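Local coordinates for protein sialidase B (Streptococcus pneumoniae serotype 4, PDB 4XJW) that hydrolyses alpha-2,3-, alpha-2,6- and alpha-2,8-glycosidic linkages of terminal sialic acids in oligosaccharides, glycoproteins and glycolipids, at residues A[556-562]-A[618-624]. The protein carries 1 engineered substitution. Residues are numbered along the deposited sequence; the frame is centred on the assembly and turned at random.
Sequences SAIKYSQ and ITELPNH. With OPX ((1s,3R,4S)-1-[(cyclohexylamino)methyl]-3,4-dihydroxycyclopentanesulfonic acid), chain B.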
loop_
_atom_site.group_PDB
_atom_site.type_symbol
_atom_site.label_atom_id
_atom_site.label_comp_id
_atom_site.label_asym_id
_atom_site.label_seq_id
_atom_site.Cartn_x
_atom_site.Cartn_y
_atom_site.Cartn_z
ATOM N N SER A 556 10.172 3.293 8.488
ATOM C CA SER A 556 10.811 1.987 8.616
ATOM C C SER A 556 12.293 2.206 8.877
ATOM O O SER A 556 12.830 3.276 8.565
ATOM C CB SER A 556 10.549 1.115 7.395
ATOM O OG SER A 556 10.853 1.766 6.172
ATOM N N ALA A 557 12.942 1.219 9.488
ATOM C CA ALA A 557 14.283 1.432 10.030
ATOM C C ALA A 557 15.038 0.135 10.098
ATOM O O ALA A 557 14.485 -0.875 10.521
ATOM C CB ALA A 557 14.186 2.038 11.414
ATOM N N ILE A 558 16.306 0.168 9.699
ATOM C CA ILE A 558 17.162 -1.016 9.847
ATOM C C ILE A 558 18.556 -0.656 10.346
ATOM O O ILE A 558 19.018 0.475 10.197
ATOM C CB ILE A 558 17.311 -1.805 8.528
ATOM C CG1 ILE A 558 17.930 -0.926 7.432
ATOM C CG2 ILE A 558 15.974 -2.367 8.073
ATOM C CD1 ILE A 558 18.409 -1.703 6.192
ATOM N N LYS A 559 19.220 -1.644 10.943
ATOM C CA LYS A 559 20.631 -1.552 11.290
ATOM C C LYS A 559 21.384 -2.267 10.174
ATOM O O LYS A 559 21.166 -3.453 9.936
ATOM C CB LYS A 559 20.879 -2.248 12.630
ATOM C CG LYS A 559 22.345 -2.416 13.009
ATOM C CD LYS A 559 22.925 -1.130 13.544
ATOM C CE LYS A 559 24.436 -1.243 13.792
ATOM N NZ LYS A 559 24.808 -2.330 14.745
ATOM N N TYR A 560 22.224 -1.527 9.461
ATOM C CA TYR A 560 22.985 -2.070 8.337
ATOM C C TYR A 560 24.114 -2.955 8.867
ATOM O O TYR A 560 24.698 -2.651 9.904
ATOM C CB TYR A 560 23.531 -0.916 7.490
ATOM C CG TYR A 560 24.062 -1.337 6.140
ATOM C CD1 TYR A 560 23.258 -2.029 5.243
ATOM C CD2 TYR A 560 25.362 -1.035 5.760
ATOM C CE1 TYR A 560 23.742 -2.424 4.006
ATOM C CE2 TYR A 560 25.854 -1.418 4.523
ATOM C CZ TYR A 560 25.043 -2.115 3.649
ATOM O OH TYR A 560 25.522 -2.504 2.410
ATOM N N SER A 561 24.407 -4.056 8.177
ATOM C CA SER A 561 25.398 -5.025 8.667
ATOM C C SER A 561 26.857 -4.585 8.489
ATOM O O SER A 561 27.750 -5.116 9.163
ATOM C CB SER A 561 25.201 -6.393 7.997
ATOM O OG SER A 561 25.686 -6.400 6.663
ATOM N N GLN A 562 27.096 -3.637 7.588
ATOM C CA GLN A 562 28.451 -3.228 7.226
ATOM C C GLN A 562 28.718 -1.821 7.730
ATOM O O GLN A 562 27.787 -1.021 7.879
ATOM C CB GLN A 562 28.643 -3.276 5.707
ATOM C CG GLN A 562 28.268 -4.619 5.068
ATOM C CD GLN A 562 29.145 -5.758 5.535
ATOM O OE1 GLN A 562 30.362 -5.728 5.358
ATOM N NE2 GLN A 562 28.532 -6.770 6.143
ATOM N N ILE A 618 11.838 -1.391 4.402
ATOM C CA ILE A 618 13.221 -1.543 3.967
ATOM C C ILE A 618 13.898 -2.762 4.575
ATOM O O ILE A 618 13.649 -3.132 5.724
ATOM C CB ILE A 618 14.069 -0.275 4.226
ATOM C CG1 ILE A 618 14.064 0.114 5.709
ATOM C CG2 ILE A 618 13.598 0.887 3.330
ATOM C CD1 ILE A 618 15.055 1.239 6.009
ATOM N N THR A 619 14.753 -3.401 3.794
ATOM C CA THR A 619 15.548 -4.483 4.350
ATOM C C THR A 619 16.872 -4.594 3.632
ATOM O O THR A 619 16.972 -4.283 2.445
ATOM C CB THR A 619 14.768 -5.823 4.382
ATOM O OG1 THR A 619 15.358 -6.684 5.359
ATOM C CG2 THR A 619 14.751 -6.525 3.001
ATOM N N GLU A 620 17.894 -5.013 4.371
ATOM C CA GLU A 620 19.170 -5.340 3.760
ATOM C C GLU A 620 19.047 -6.705 3.128
ATOM O O GLU A 620 18.722 -7.691 3.795
ATOM C CB GLU A 620 20.295 -5.326 4.799
ATOM C CG GLU A 620 21.665 -5.609 4.193
ATOM C CD GLU A 620 22.786 -5.527 5.203
ATOM O OE1 GLU A 620 22.522 -5.217 6.384
ATOM O OE2 GLU A 620 23.946 -5.802 4.810
ATOM N N LEU A 621 19.273 -6.745 1.822
ATOM C CA LEU A 621 19.287 -7.998 1.081
ATOM C C LEU A 621 20.568 -8.746 1.440
ATOM O O LEU A 621 21.549 -8.136 1.911
ATOM C CB LEU A 621 19.183 -7.721 -0.421
ATOM C CG LEU A 621 17.989 -6.811 -0.743
ATOM C CD1 LEU A 621 18.035 -6.305 -2.165
ATOM C CD2 LEU A 621 16.671 -7.521 -0.470
ATOM N N PRO A 622 20.566 -10.074 1.262
ATOM C CA PRO A 622 21.756 -10.844 1.639
ATOM C C PRO A 622 23.025 -10.417 0.908
ATOM O O PRO A 622 24.115 -10.670 1.423
ATOM C CB PRO A 622 21.384 -12.275 1.246
ATOM C CG PRO A 622 19.896 -12.308 1.324
ATOM C CD PRO A 622 19.451 -10.947 0.847
ATOM N N ASN A 623 22.895 -9.783 -0.249
ATOM C CA ASN A 623 24.058 -9.289 -0.979
ATOM C C ASN A 623 24.496 -7.884 -0.566
ATOM O O ASN A 623 25.331 -7.269 -1.228
ATOM C CB ASN A 623 23.799 -9.344 -2.482
ATOM C CG ASN A 623 22.654 -8.452 -2.908
ATOM O OD1 ASN A 623 22.079 -7.737 -2.084
ATOM N ND2 ASN A 623 22.314 -8.487 -4.196
ATOM N N HIS A 624 23.887 -7.384 0.510
ATOM C CA HIS A 624 24.174 -6.067 1.095
ATOM C C HIS A 624 23.627 -4.886 0.307
ATOM O O HIS A 624 23.919 -3.737 0.636
ATOM C CB HIS A 624 25.671 -5.888 1.395
ATOM C CG HIS A 624 26.246 -6.996 2.220
ATOM N ND1 HIS A 624 25.744 -7.331 3.461
ATOM C CD2 HIS A 624 27.267 -7.850 1.984
ATOM C CE1 HIS A 624 26.431 -8.347 3.950
ATOM N NE2 HIS A 624 27.370 -8.676 3.080
HETATM C CAF OPX B . 22.726 -9.397 5.589
HETATM C CAG OPX B . 23.045 -10.259 6.776
HETATM C CAH OPX B . 21.257 -9.412 5.315
HETATM C CAI OPX B . 22.266 -9.820 7.980
HETATM C CAJ OPX B . 20.449 -8.991 6.509
HETATM C CAK OPX B . 18.677 -9.615 8.872
HETATM C CAL OPX B . 17.668 -7.449 9.787
HETATM C CAM OPX B . 16.287 -9.407 9.692
HETATM C CAO OPX B . 16.231 -7.075 9.802
HETATM C CAP OPX B . 15.548 -8.195 9.145
HETATM C CAQ OPX B . 20.792 -9.832 7.714
HETATM C CAR OPX B . 17.721 -8.944 9.904
HETATM N NAN OPX B . 20.118 -9.325 8.922
HETATM O OAA OPX B . 19.665 -8.916 11.712
HETATM O OAB OPX B . 17.389 -8.665 12.525
HETATM O OAC OPX B . 16.009 -5.871 9.155
HETATM O OAD OPX B . 15.681 -8.175 7.783
HETATM O OAE OPX B . 18.134 -10.810 11.747
HETATM S SAS OPX B . 18.260 -9.360 11.563
HETATM O O HOH W 1 20.524 -5.372 8.135
#
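Ser561 grips the carboxylate of Glu620 with both its hydroxyl and its backbone amide: OG donates to OE2 at 2.6 Å, and N donates to OE1 at 2.8 Å, each on the syn side and somewhat out of the carboxylate plane. The glutamate reaches them because its chain is fully extended (chi1 -178°, chi2 177°). Its OE2 takes a second bond, from ND1 of His624 (2.7 Å); OE2 lies close to the imidazole plane and the bond is nearly straight, while a water joins OE1 to the carbonyl O of Lys559. With so many donors the carboxylate is probably ionised and held against rotation. Gln562 completes the chain of bonds, NE2 donating to Ser561 OG as CG sits over one face of the His624 ring in a CH-pi contact. Tyr560 swings its ring across the glutamate chain, Tyr560 CE1 3.5 Å from Glu620 CD, and its OH donates in the carbonyl plane to a lone pair of His624 O (2.7 Å), tying down the end of the type I turn Leu621–His624.

These residues lie where two neighbouring blades of the sialidase beta-propeller meet: strands 556-559 and 616-620 are the first strands of separate antiparallel sheets and run nearly parallel, 14° apart, with side chains rather than backbone bonds between them. Further along this seam Ile558 CG1 meets Ile618 CD1 at 3.9 Å, and Ile558 CG2 packs on the carbonyl O of Ile618. Optactin lies beside the seam, its OAD making a weak hydrogen bond to OG1 of Thr619, which also bonds Thr213, and its cyclohexyl ring resting against Glu620 and Pro622.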